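Local coordinates for protein single-stranded-DNA-specific exonuclease RecJ (Thermus thermophilus, PDB 2ZXR) that degrades single-stranded DNA in the 5' to 3' direction as a divalent-metal-dependent exonuclease, with no detectable activity on single-stranded RNA, at residues 89-94 / 212-217; 95-98 / 102-105. All coordinates share one frame; numbering follows the deposited sequence.

Contact 1 (89-94 / 212-217); sequences TAILVR and DLAAVG
I91 and L213 interlock where two helices of the DHH domain, 83-98 and 211-220, run past each other nearly antiparallel, with an angle of 158° between the two segments. At 9.8 Å the axes are far enough apart for these branched side chains to lie side by side in the gap, reaching in opposite directions. The bump on the first helix is the CG1-CD1 branch of I91. Its CG1 stands opposite the carbonyl carbon (chi1 -76°), which sends the longer branch across to the other helix while CG2 stays back. L213 answers with CB and CD1, both 3.8 Å from I91 CG1, and so packs alongside that carbon. On the first helix the small A90 makes a low point in the surface beside I91, and the CD1 methyl of L213 lies over it, CD1 4.2 Å from A90 CB. A214 makes the matching low point on the second helix, where the end of I91 arrives.

Every touching residue is buried. L195 of helix 187-201 also packs on I91, L288 of helix 281-289 on A90 and W245 on L213, so the two helices meet within a larger apolar cluster. The side chain of A214 is about 8 Å from that of the metal ligand D84. There I91 CD1 rests 3.7 Å from the backbone N of A214 and 3.8 Å from A214 CB.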
ATOM      1  N   THR A  89      17.632 -13.394  13.914  1.00 19.76           N
ATOM      2  CA  THR A  89      18.562 -14.162  14.743  1.00 20.11           C
ATOM      3  C   THR A  89      18.153 -15.651  14.779  1.00 20.80           C
ATOM      4  O   THR A  89      19.017 -16.530  14.809  1.00 21.11           O
ATOM      5  CB  THR A  89      18.808 -13.553  16.195  1.00 21.87           C
ATOM      6  OG1 THR A  89      18.050 -14.247  17.175  1.00 25.32           O
ATOM      7  CG2 THR A  89      18.515 -12.098  16.252  1.00 15.31           C
ATOM      8  N   ALA A  90      16.856 -15.953  14.701  1.00 20.06           N
ATOM      9  CA  ALA A  90      16.457 -17.351  14.687  1.00 20.23           C
ATOM     10  C   ALA A  90      17.066 -18.015  13.453  1.00 20.07           C
ATOM     11  O   ALA A  90      17.500 -19.154  13.518  1.00 21.09           O
ATOM     12  CB  ALA A  90      14.935 -17.499  14.686  1.00 18.26           C
ATOM     13  N   ILE A  91      17.124 -17.293  12.340  1.00 19.43           N
ATOM     14  CA  ILE A  91      17.689 -17.850  11.130  1.00 19.16           C
ATOM     15  C   ILE A  91      19.167 -18.157  11.337  1.00 20.19           C
ATOM     16  O   ILE A  91      19.620 -19.256  11.055  1.00 21.12           O
ATOM     17  CB  ILE A  91      17.542 -16.865   9.915  1.00 18.35           C
ATOM     18  CG1 ILE A  91      16.101 -16.869   9.408  1.00 15.35           C
ATOM     19  CG2 ILE A  91      18.475 -17.273   8.755  1.00 15.16           C
ATOM     20  CD1 ILE A  91      15.818 -15.661   8.492  1.00 17.48           C
ATOM     21  N   LEU A  92      19.924 -17.178  11.818  1.00 20.37           N
ATOM     22  CA  LEU A  92      21.339 -17.404  12.015  1.00 21.16           C
ATOM     23  C   LEU A  92      21.630 -18.432  13.085  1.00 21.45           C
ATOM     24  O   LEU A  92      22.521 -19.260  12.892  1.00 21.69           O
ATOM     25  CB  LEU A  92      22.043 -16.077  12.315  1.00 20.96           C
ATOM     26  CG  LEU A  92      22.012 -15.206  11.048  1.00 20.15           C
ATOM     27  CD1 LEU A  92      22.317 -13.784  11.390  1.00 19.61           C
ATOM     28  CD2 LEU A  92      23.008 -15.732  10.034  1.00 19.43           C
ATOM     29  N   VAL A  93      20.894 -18.408  14.196  1.00 19.53           N
ATOM     30  CA  VAL A  93      21.158 -19.394  15.240  1.00 20.79           C
ATOM     31  C   VAL A  93      20.807 -20.814  14.779  1.00 20.72           C
ATOM     32  O   VAL A  93      21.639 -21.717  14.879  1.00 22.19           O
ATOM     33  CB  VAL A  93      20.406 -19.050  16.556  1.00 20.99           C
ATOM     34  CG1 VAL A  93      20.474 -20.242  17.541  1.00 19.47           C
ATOM     35  CG2 VAL A  93      21.043 -17.776  17.193  1.00 19.44           C
ATOM     36  N   ARG A  94      19.595 -21.035  14.280  1.00 20.41           N
ATOM     37  CA  ARG A  94      19.251 -22.380  13.804  1.00 20.16           C
ATOM     38  C   ARG A  94      20.181 -22.769  12.645  1.00 20.80           C
ATOM     39  O   ARG A  94      20.754 -23.846  12.642  1.00 21.28           O
ATOM     40  CB  ARG A  94      17.796 -22.457  13.305  1.00 19.20           C
ATOM     41  CG  ARG A  94      16.687 -22.534  14.377  1.00 19.35           C
ATOM     42  CD  ARG A  94      15.365 -22.752  13.632  1.00 20.40           C
ATOM     43  NE  ARG A  94      14.150 -22.903  14.418  1.00 18.34           N
ATOM     44  CZ  ARG A  94      13.754 -24.020  15.013  1.00 19.66           C
ATOM     45  NH1 ARG A  94      14.512 -25.116  14.934  1.00 19.76           N
ATOM     46  NH2 ARG A  94      12.553 -24.068  15.609  1.00 17.00           N
ATOM     47  N   ASP A 212      10.467 -18.844   5.416  1.00 16.89           N
ATOM     48  CA  ASP A 212       9.238 -18.454   6.126  1.00 16.71           C
ATOM     49  C   ASP A 212       9.619 -17.472   7.238  1.00 16.89           C
ATOM     50  O   ASP A 212       8.974 -16.416   7.389  1.00 16.85           O
ATOM     51  CB  ASP A 212       8.457 -19.661   6.690  1.00 16.93           C
ATOM     52  CG  ASP A 212       9.339 -20.698   7.386  1.00 18.60           C
ATOM     53  OD1 ASP A 212       8.790 -21.787   7.743  1.00 17.83           O
ATOM     54  OD2 ASP A 212      10.556 -20.438   7.581  1.00 16.96           O
ATOM     55  N   LEU A 213      10.672 -17.789   7.994  1.00 14.86           N
ATOM     56  CA  LEU A 213      11.138 -16.871   9.038  1.00 15.57           C
ATOM     57  C   LEU A 213      11.532 -15.533   8.409  1.00 15.59           C
ATOM     58  O   LEU A 213      11.200 -14.478   8.927  1.00 16.36           O
ATOM     59  CB  LEU A 213      12.395 -17.414   9.751  1.00 14.78           C
ATOM     60  CG  LEU A 213      12.231 -18.661  10.615  1.00 16.06           C
ATOM     61  CD1 LEU A 213      13.601 -19.201  11.056  1.00 14.67           C
ATOM     62  CD2 LEU A 213      11.363 -18.285  11.829  1.00 16.02           C
ATOM     63  N   ALA A 214      12.267 -15.597   7.300  1.00 15.79           N
ATOM     64  CA  ALA A 214      12.743 -14.393   6.618  1.00 16.18           C
ATOM     65  C   ALA A 214      11.592 -13.524   6.086  1.00 15.99           C
ATOM     66  O   ALA A 214      11.661 -12.292   6.140  1.00 14.30           O
ATOM     67  CB  ALA A 214      13.707 -14.787   5.450  1.00 15.65           C
ATOM     68  N   ALA A 215      10.559 -14.177   5.552  1.00 15.11           N
ATOM     69  CA  ALA A 215       9.367 -13.482   5.033  1.00 16.62           C
ATOM     70  C   ALA A 215       8.620 -12.770   6.171  1.00 16.52           C
ATOM     71  O   ALA A 215       8.160 -11.633   6.011  1.00 16.99           O
ATOM     72  CB  ALA A 215       8.410 -14.489   4.334  1.00 14.63           C
ATOM     73  N   VAL A 216       8.488 -13.446   7.313  1.00 16.33           N
ATOM     74  CA  VAL A 216       7.810 -12.831   8.457  1.00 16.20           C
ATOM     75  C   VAL A 216       8.563 -11.556   8.879  1.00 16.79           C
ATOM     76  O   VAL A 216       7.947 -10.509   9.150  1.00 16.25           O
ATOM     77  CB  VAL A 216       7.688 -13.837   9.670  1.00 16.13           C
ATOM     78  CG1 VAL A 216       7.207 -13.095  10.937  1.00 16.97           C
ATOM     79  CG2 VAL A 216       6.665 -14.974   9.319  1.00 13.49           C
ATOM     80  N   GLY A 217       9.896 -11.619   8.933  1.00 16.81           N
ATOM     81  CA  GLY A 217      10.635 -10.414   9.312  1.00 16.09           C
ATOM     82  C   GLY A 217      10.488  -9.297   8.275  1.00 16.53           C
ATOM     83  O   GLY A 217      10.381  -8.117   8.610  1.00 17.08           O
TER

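Contact 2 (95-98 / 102-105); sequences GLAA and DVHP
V103 carries more of this contact than any other residue: its CG1 methyl meets L96 and A97 near the C-terminal end of helix 83-98. The valine sits on strand 102-105 with its CB directed at the helix. Its CG1 lies between the backbone N and the carbonyl carbon (chi1 54°), an uncommon setting for valine that leaves CG2 anti to the N and puts CG1 in front of the helix.

There the methyl reaches the backbone as well as the side chains. Its nearest neighbour is the amide nitrogen of A97, with V103 CG1 3.6 Å from A97 N. Around that point are two side-chain carbons, A97 CB at 3.8 Å and L96 CB at 3.9 Å from V103 CG1. The methyl therefore lies against the short piece of main chain that links these two residues, touching the base of each side chain.

L96 meets V103 mainly through its CB; with CG opposite its carbonyl carbon (chi1 -67°), the isobutyl end runs on alongside the second methyl, L96 CD1 lying 4.3 Å from V103 CG2, and A101 also touches this side chain. The small side chain of A97 is consistent with the close approach of strand and helix, the CA atoms of A97 and V103 being 6.1 Å apart. L96 is buried and A97 exposed, so V103 CG1 touches one residue of the interior and one of the surface.

V103 also packs on V77 of strand 74-78, and the main chain of H104 pairs with I75 and V77 of that strand. Strand 102-105 is thus held by the sheet beside it and by the helix over its face. Strand 74-78, helix 83-98 and strand 102-105 form a beta-alpha-beta unit, the crossover typical of the parallel sheet in the DHH domain.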
ATOM      1  N   GLY A  95      20.315 -21.895  11.655  1.00 21.27           N
ATOM      2  CA  GLY A  95      21.145 -22.205  10.503  1.00 22.45           C
ATOM      3  C   GLY A  95      22.598 -22.562  10.796  1.00 23.62           C
ATOM      4  O   GLY A  95      23.127 -23.546  10.263  1.00 23.07           O
ATOM      5  N   LEU A  96      23.261 -21.755  11.618  1.00 23.07           N
ATOM      6  CA  LEU A  96      24.649 -22.013  11.950  1.00 22.60           C
ATOM      7  C   LEU A  96      24.748 -23.250  12.859  1.00 23.55           C
ATOM      8  O   LEU A  96      25.660 -24.059  12.705  1.00 24.04           O
ATOM      9  CB  LEU A  96      25.265 -20.784  12.624  1.00 22.28           C
ATOM     10  CG  LEU A  96      25.428 -19.529  11.747  1.00 22.02           C
ATOM     11  CD1 LEU A  96      25.896 -18.365  12.568  1.00 19.98           C
ATOM     12  CD2 LEU A  96      26.450 -19.806  10.656  1.00 22.78           C
ATOM     13  N   ALA A  97      23.810 -23.409  13.789  1.00 23.08           N
ATOM     14  CA  ALA A  97      23.835 -24.562  14.667  1.00 22.90           C
ATOM     15  C   ALA A  97      23.589 -25.851  13.862  1.00 24.24           C
ATOM     16  O   ALA A  97      24.083 -26.933  14.229  1.00 23.99           O
ATOM     17  CB  ALA A  97      22.793 -24.417  15.770  1.00 22.36           C
ATOM     18  N   ALA A  98      22.841 -25.758  12.766  1.00 23.76           N
ATOM     19  CA  ALA A  98      22.606 -26.957  11.965  1.00 23.95           C
ATOM     20  C   ALA A  98      23.902 -27.355  11.257  1.00 24.12           C
ATOM     21  O   ALA A  98      24.066 -28.509  10.877  1.00 23.31           O
ATOM     22  CB  ALA A  98      21.507 -26.729  10.940  1.00 22.26           C
ATOM     23  N   ASP A 102      29.202 -23.395  17.100  1.00 33.19           N
ATOM     24  CA  ASP A 102      28.998 -23.189  18.530  1.00 34.07           C
ATOM     25  C   ASP A 102      28.448 -21.756  18.561  1.00 33.08           C
ATOM     26  O   ASP A 102      29.170 -20.776  18.739  1.00 32.58           O
ATOM     27  CB  ASP A 102      30.319 -23.296  19.299  1.00 36.11           C
ATOM     28  CG  ASP A 102      30.175 -22.910  20.765  1.00 38.53           C
ATOM     29  OD1 ASP A 102      29.030 -22.830  21.270  1.00 39.45           O
ATOM     30  OD2 ASP A 102      31.218 -22.692  21.424  1.00 40.27           O
ATOM     31  N   VAL A 103      27.145 -21.660  18.354  1.00 32.59           N
ATOM     32  CA  VAL A 103      26.464 -20.382  18.276  1.00 32.36           C
ATOM     33  C   VAL A 103      25.368 -20.293  19.331  1.00 32.84           C
ATOM     34  O   VAL A 103      24.799 -21.294  19.739  1.00 32.49           O
ATOM     35  CB  VAL A 103      25.859 -20.214  16.846  1.00 31.86           C
ATOM     36  CG1 VAL A 103      24.980 -21.415  16.504  1.00 31.05           C
ATOM     37  CG2 VAL A 103      25.068 -18.925  16.752  1.00 31.13           C
ATOM     38  N   HIS A 104      25.079 -19.089  19.790  1.00 33.75           N
ATOM     39  CA  HIS A 104      24.035 -18.927  20.791  1.00 35.39           C
ATOM     40  C   HIS A 104      23.513 -17.517  20.658  1.00 35.60           C
ATOM     41  O   HIS A 104      24.237 -16.601  20.271  1.00 35.23           O
ATOM     42  CB  HIS A 104      24.613 -19.149  22.182  1.00 38.07           C
ATOM     43  CG  HIS A 104      25.783 -18.264  22.475  1.00 41.86           C
ATOM     44  ND1 HIS A 104      25.657 -17.045  23.111  1.00 43.62           N
ATOM     45  CD2 HIS A 104      27.088 -18.371  22.128  1.00 43.14           C
ATOM     46  CE1 HIS A 104      26.830 -16.437  23.136  1.00 43.90           C
ATOM     47  NE2 HIS A 104      27.715 -17.220  22.545  1.00 43.85           N
ATOM     48  N   PRO A 105      22.235 -17.318  20.960  1.00 36.51           N
ATOM     49  CA  PRO A 105      21.719 -15.955  20.835  1.00 38.79           C
ATOM     50  C   PRO A 105      22.084 -15.150  22.075  1.00 41.24           C
ATOM     51  O   PRO A 105      22.326 -15.713  23.140  1.00 40.68           O
ATOM     52  CB  PRO A 105      20.218 -16.172  20.715  1.00 37.80           C
ATOM     53  CG  PRO A 105      20.005 -17.328  21.645  1.00 37.21           C
ATOM     54  CD  PRO A 105      21.180 -18.261  21.370  1.00 36.13           C
TER

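In the fold
Both contacts use helix 83-98, at successive parts of its length and with different partners, and their centres lie 12 Å apart. Contact 1 belongs to the core: all its touching residues are buried, and it brings together helices from distant parts of the chain, nearer to the metal site. Contact 2 is local and lies partly at the surface, joining the helix to the edge strand that follows it, and along the chain it is nested within the loop closed by contact 1. Both are apolar, but interlocking side chains dominate the first and one methyl against a helix backbone the second. V93 of 89-94, which does not touch 212-217, packs its O 3.7 Å from V103 CG1.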